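Local coordinates for Esterase/lipase (Uncultured bacterium, PDB 3K6K), which probably hydrolyses carboxylic esters as a bacterial homologue of hormone-sensitive lipase with an alpha/beta hydrolase fold, at residues G160-E172 with L229-M243. Sequence-based numbering, arbitrary orientation.
Sequences GGLTTASMLKAKE and LISPVYADLSGLPEM
Packed against L229, A235 and L240, L168 illustrates how one leucine can join a helix to a loop. Its CB meets L229 CD1 (4.2 Å). CG, placed anti to the carbonyl carbon (chi1 -70°), points the fork into the loop: CD1 presses on A235 CB (3.6 Å), while CD2 lies 3.5 Å from the carbonyl O of D236 and also meets L240 CD1, the two leucines crossing at about a right angle. One turn earlier T164 meets the same loop. Its CG2, anti to the backbone N, is shared by P232 CB (3.7 Å), L237 CD2 and L240 CD1, whereas its buried OG1 finds no polar partner and faces the methyl of M243. In this alpha/beta hydrolase fold, helix 158-172 follows a probable nucleophile elbow, and 229-243 leads into strand 243-248; the contact thus ties the helix behind the likely catalytic serine to the entry of a strand two places along the sheet from strand 151-156, which precedes the helix. Beside T164, A165 CB abuts the carbonyl O of L229 (3.4 Å), and P232 CG lies near A165 N and, a turn nearer the helix start, G161 O. At the far end K171 bends at chi3 and chi4, which turns NZ toward S238 O as a donor, although the modelled 2.4 Å is too short to be taken at face value. That carbonyl belongs to the type II turn L237-L240, whose entry is shaped by an Asx turn in which D236 OD1 accepts from S238 N (3.0 Å).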
loop_
_atom_site.group_PDB
_atom_site.type_symbol
_atom_site.label_atom_id
_atom_site.label_comp_id
_atom_site.label_asym_id
_atom_site.label_seq_id
_atom_site.Cartn_x
_atom_site.Cartn_y
_atom_site.Cartn_z
ATOM N N GLY A 160 15.881 2.048 -5.384
ATOM C CA GLY A 160 14.518 2.599 -5.219
ATOM C C GLY A 160 14.457 4.124 -5.028
ATOM O O GLY A 160 13.628 4.793 -5.642
ATOM N N GLY A 161 15.317 4.662 -4.171
ATOM C CA GLY A 161 15.517 6.113 -4.100
ATOM C C GLY A 161 15.710 6.790 -5.455
ATOM O O GLY A 161 14.978 7.717 -5.811
ATOM N N LEU A 162 16.682 6.296 -6.210
ATOM C CA LEU A 162 17.015 6.815 -7.509
ATOM C C LEU A 162 15.945 6.621 -8.550
ATOM O O LEU A 162 15.841 7.455 -9.465
ATOM C CB LEU A 162 18.346 6.230 -8.006
ATOM C CG LEU A 162 19.588 6.456 -7.115
ATOM C CD1 LEU A 162 20.639 5.432 -7.459
ATOM C CD2 LEU A 162 20.157 7.942 -7.247
ATOM N N THR A 163 15.173 5.525 -8.481
ATOM C CA THR A 163 14.059 5.416 -9.392
ATOM C C THR A 163 13.023 6.540 -9.243
ATOM O O THR A 163 12.476 6.982 -10.232
ATOM C CB THR A 163 13.413 4.023 -9.502
ATOM O OG1 THR A 163 11.962 4.110 -9.368
ATOM C CG2 THR A 163 14.010 3.037 -8.605
ATOM N N THR A 164 12.798 7.041 -8.031
ATOM C CA THR A 164 12.024 8.270 -7.865
ATOM C C THR A 164 12.792 9.536 -8.250
ATOM O O THR A 164 12.458 10.144 -9.296
ATOM C CB THR A 164 11.386 8.349 -6.536
ATOM O OG1 THR A 164 10.458 7.283 -6.491
ATOM C CG2 THR A 164 10.612 9.672 -6.357
ATOM N N ALA A 165 13.803 9.908 -7.453
ATOM C CA ALA A 165 14.780 10.970 -7.831
ATOM C C ALA A 165 15.122 11.147 -9.329
ATOM O O ALA A 165 14.888 12.185 -9.895
ATOM C CB ALA A 165 16.039 10.786 -7.031
ATOM N N SER A 166 15.643 10.126 -10.002
ATOM C CA SER A 166 15.900 10.229 -11.462
ATOM C C SER A 166 14.715 10.741 -12.317
ATOM O O SER A 166 14.928 11.379 -13.366
ATOM C CB SER A 166 16.329 8.873 -12.042
ATOM O OG SER A 166 15.240 7.930 -12.086
ATOM N N MET A 167 13.480 10.452 -11.894
ATOM C CA MET A 167 12.324 10.844 -12.694
ATOM C C MET A 167 11.916 12.277 -12.354
ATOM O O MET A 167 11.432 13.011 -13.245
ATOM C CB MET A 167 11.145 9.850 -12.560
ATOM C CG MET A 167 11.487 8.517 -13.130
ATOM S SD MET A 167 11.851 8.654 -14.921
ATOM C CE MET A 167 13.676 8.442 -14.925
ATOM N N LEU A 168 12.093 12.666 -11.078
ATOM C CA LEU A 168 11.933 14.047 -10.701
ATOM C C LEU A 168 12.825 14.952 -11.576
ATOM O O LEU A 168 12.329 15.874 -12.203
ATOM C CB LEU A 168 12.190 14.235 -9.197
ATOM C CG LEU A 168 11.097 13.635 -8.303
ATOM C CD1 LEU A 168 11.471 13.575 -6.836
ATOM C CD2 LEU A 168 9.788 14.400 -8.469
ATOM N N LYS A 169 14.113 14.610 -11.696
ATOM C CA LYS A 169 15.083 15.312 -12.555
ATOM C C LYS A 169 14.677 15.155 -14.035
ATOM O O LYS A 169 14.721 16.121 -14.841
ATOM C CB LYS A 169 16.486 14.729 -12.349
ATOM C CG LYS A 169 17.654 15.733 -12.287
ATOM C CD LYS A 169 18.027 16.373 -13.602
ATOM C CE LYS A 169 19.106 17.468 -13.411
ATOM N NZ LYS A 169 18.522 18.470 -12.456
ATOM N N ALA A 170 14.314 13.929 -14.405
ATOM C CA ALA A 170 13.881 13.700 -15.765
ATOM C C ALA A 170 12.692 14.656 -16.030
ATOM O O ALA A 170 12.618 15.257 -17.094
ATOM C CB ALA A 170 13.497 12.258 -15.962
ATOM N N LYS A 171 11.828 14.861 -15.034
ATOM C CA LYS A 171 10.637 15.716 -15.180
ATOM C C LYS A 171 11.039 17.192 -15.283
ATOM O O LYS A 171 10.587 17.844 -16.228
ATOM C CB LYS A 171 9.640 15.515 -14.029
ATOM C CG LYS A 171 8.149 15.948 -14.302
ATOM C CD LYS A 171 7.208 15.684 -13.073
ATOM C CE LYS A 171 7.463 16.726 -11.968
ATOM N NZ LYS A 171 7.272 16.283 -10.504
ATOM N N GLU A 172 11.839 17.690 -14.309
ATOM C CA GLU A 172 12.455 19.035 -14.355
ATOM C C GLU A 172 12.954 19.309 -15.752
ATOM O O GLU A 172 12.593 20.300 -16.338
ATOM C CB GLU A 172 13.628 19.204 -13.371
ATOM C CG GLU A 172 13.253 19.860 -11.988
ATOM C CD GLU A 172 14.372 19.741 -10.887
ATOM O OE1 GLU A 172 14.139 19.090 -9.808
ATOM O OE2 GLU A 172 15.494 20.301 -11.102
ATOM N N LEU A 229 16.043 15.596 -4.202
ATOM C CA LEU A 229 16.694 14.596 -5.088
ATOM C C LEU A 229 17.559 13.570 -4.348
ATOM O O LEU A 229 18.014 12.575 -4.935
ATOM C CB LEU A 229 17.548 15.301 -6.153
ATOM C CG LEU A 229 16.887 15.625 -7.487
ATOM C CD1 LEU A 229 15.475 16.117 -7.296
ATOM C CD2 LEU A 229 17.719 16.674 -8.155
ATOM N N ILE A 230 17.773 13.820 -3.062
ATOM C CA ILE A 230 18.424 12.890 -2.152
ATOM C C ILE A 230 17.362 12.070 -1.366
ATOM O O ILE A 230 17.382 10.841 -1.341
ATOM C CB ILE A 230 19.342 13.695 -1.143
ATOM C CG1 ILE A 230 20.453 14.452 -1.872
ATOM C CG2 ILE A 230 19.975 12.791 -0.064
ATOM C CD1 ILE A 230 21.424 15.160 -0.930
ATOM N N SER A 231 16.475 12.774 -0.675
ATOM C CA SER A 231 15.372 12.178 0.100
ATOM C C SER A 231 13.975 12.512 -0.508
ATOM O O SER A 231 13.227 13.415 -0.012
ATOM C CB SER A 231 15.448 12.576 1.570
ATOM O OG SER A 231 16.692 12.192 2.182
ATOM N N PRO A 232 13.591 11.759 -1.561
ATOM C CA PRO A 232 12.394 12.111 -2.322
ATOM C C PRO A 232 11.136 12.208 -1.460
ATOM O O PRO A 232 10.164 12.854 -1.832
ATOM C CB PRO A 232 12.342 10.977 -3.362
ATOM C CG PRO A 232 13.789 10.626 -3.597
ATOM C CD PRO A 232 14.266 10.587 -2.166
ATOM N N VAL A 233 11.162 11.610 -0.282
ATOM C CA VAL A 233 10.107 11.830 0.674
ATOM C C VAL A 233 9.776 13.350 0.883
ATOM O O VAL A 233 8.625 13.727 1.102
ATOM C CB VAL A 233 10.420 11.027 1.954
ATOM C CG1 VAL A 233 9.911 11.666 3.136
ATOM C CG2 VAL A 233 9.852 9.613 1.834
ATOM N N TYR A 234 10.774 14.210 0.766
ATOM C CA TYR A 234 10.574 15.644 0.952
ATOM C C TYR A 234 10.274 16.354 -0.366
ATOM O O TYR A 234 10.180 17.545 -0.372
ATOM C CB TYR A 234 11.783 16.261 1.713
ATOM C CG TYR A 234 11.932 15.555 3.059
ATOM C CD1 TYR A 234 11.070 15.855 4.126
ATOM C CD2 TYR A 234 12.849 14.520 3.232
ATOM C CE1 TYR A 234 11.154 15.153 5.323
ATOM C CE2 TYR A 234 12.939 13.820 4.426
ATOM C CZ TYR A 234 12.097 14.129 5.465
ATOM O OH TYR A 234 12.183 13.423 6.658
ATOM N N ALA A 235 10.103 15.640 -1.477
ATOM C CA ALA A 235 9.897 16.300 -2.801
ATOM C C ALA A 235 8.478 16.863 -3.068
ATOM O O ALA A 235 7.544 16.638 -2.300
ATOM C CB ALA A 235 10.307 15.372 -3.947
ATOM N N ASP A 236 8.347 17.602 -4.162
ATOM C CA ASP A 236 7.067 17.836 -4.791
ATOM C C ASP A 236 6.959 16.690 -5.767
ATOM O O ASP A 236 7.626 16.637 -6.799
ATOM C CB ASP A 236 7.022 19.175 -5.523
ATOM C CG ASP A 236 5.836 19.286 -6.465
ATOM O OD1 ASP A 236 4.930 18.424 -6.385
ATOM O OD2 ASP A 236 5.828 20.228 -7.297
ATOM N N LEU A 237 6.121 15.731 -5.425
ATOM C CA LEU A 237 6.135 14.479 -6.164
ATOM C C LEU A 237 5.105 14.476 -7.254
ATOM O O LEU A 237 4.844 13.418 -7.832
ATOM C CB LEU A 237 5.865 13.355 -5.167
ATOM C CG LEU A 237 7.060 13.085 -4.239
ATOM C CD1 LEU A 237 6.677 12.719 -2.829
ATOM C CD2 LEU A 237 7.887 11.960 -4.888
ATOM N N SER A 238 4.449 15.620 -7.463
ATOM C CA SER A 238 3.432 15.804 -8.526
ATOM C C SER A 238 3.848 15.277 -9.912
ATOM O O SER A 238 4.937 15.581 -10.420
ATOM C CB SER A 238 3.123 17.314 -8.702
ATOM O OG SER A 238 2.743 17.920 -7.480
ATOM N N GLY A 239 2.996 14.495 -10.530
ATOM C CA GLY A 239 3.148 14.218 -11.967
ATOM C C GLY A 239 4.034 13.035 -12.257
ATOM O O GLY A 239 4.216 12.620 -13.436
ATOM N N LEU A 240 4.594 12.470 -11.188
ATOM C CA LEU A 240 5.215 11.142 -11.288
ATOM C C LEU A 240 4.198 10.084 -11.700
ATOM O O LEU A 240 3.008 10.221 -11.370
ATOM C CB LEU A 240 5.881 10.792 -9.976
ATOM C CG LEU A 240 7.144 11.631 -9.692
ATOM C CD1 LEU A 240 7.789 11.073 -8.476
ATOM C CD2 LEU A 240 8.163 11.654 -10.838
ATOM N N PRO A 241 4.648 9.062 -12.440
ATOM C CA PRO A 241 3.893 7.924 -12.966
ATOM C C PRO A 241 3.559 6.848 -11.917
ATOM O O PRO A 241 4.089 6.873 -10.781
ATOM C CB PRO A 241 4.834 7.326 -14.017
ATOM C CG PRO A 241 6.155 7.904 -13.798
ATOM C CD PRO A 241 6.076 9.016 -12.817
ATOM N N GLU A 242 2.681 5.916 -12.245
ATOM C CA GLU A 242 2.229 4.981 -11.201
ATOM C C GLU A 242 3.322 4.175 -10.501
ATOM O O GLU A 242 4.260 3.698 -11.127
ATOM C CB GLU A 242 1.088 4.119 -11.639
ATOM C CG GLU A 242 1.206 3.572 -13.005
ATOM C CD GLU A 242 -0.163 3.126 -13.559
ATOM O OE1 GLU A 242 -0.987 2.581 -12.795
ATOM O OE2 GLU A 242 -0.391 3.279 -14.771
ATOM N N MET A 243 3.163 4.022 -9.190
ATOM C CA MET A 243 4.166 3.419 -8.356
ATOM C C MET A 243 3.654 2.098 -7.779
ATOM O O MET A 243 2.494 2.011 -7.343
ATOM C CB MET A 243 4.483 4.372 -7.226
ATOM C CG MET A 243 5.267 5.625 -7.612
ATOM S SD MET A 243 5.518 6.556 -6.075
ATOM C CE MET A 243 6.564 7.956 -6.507
#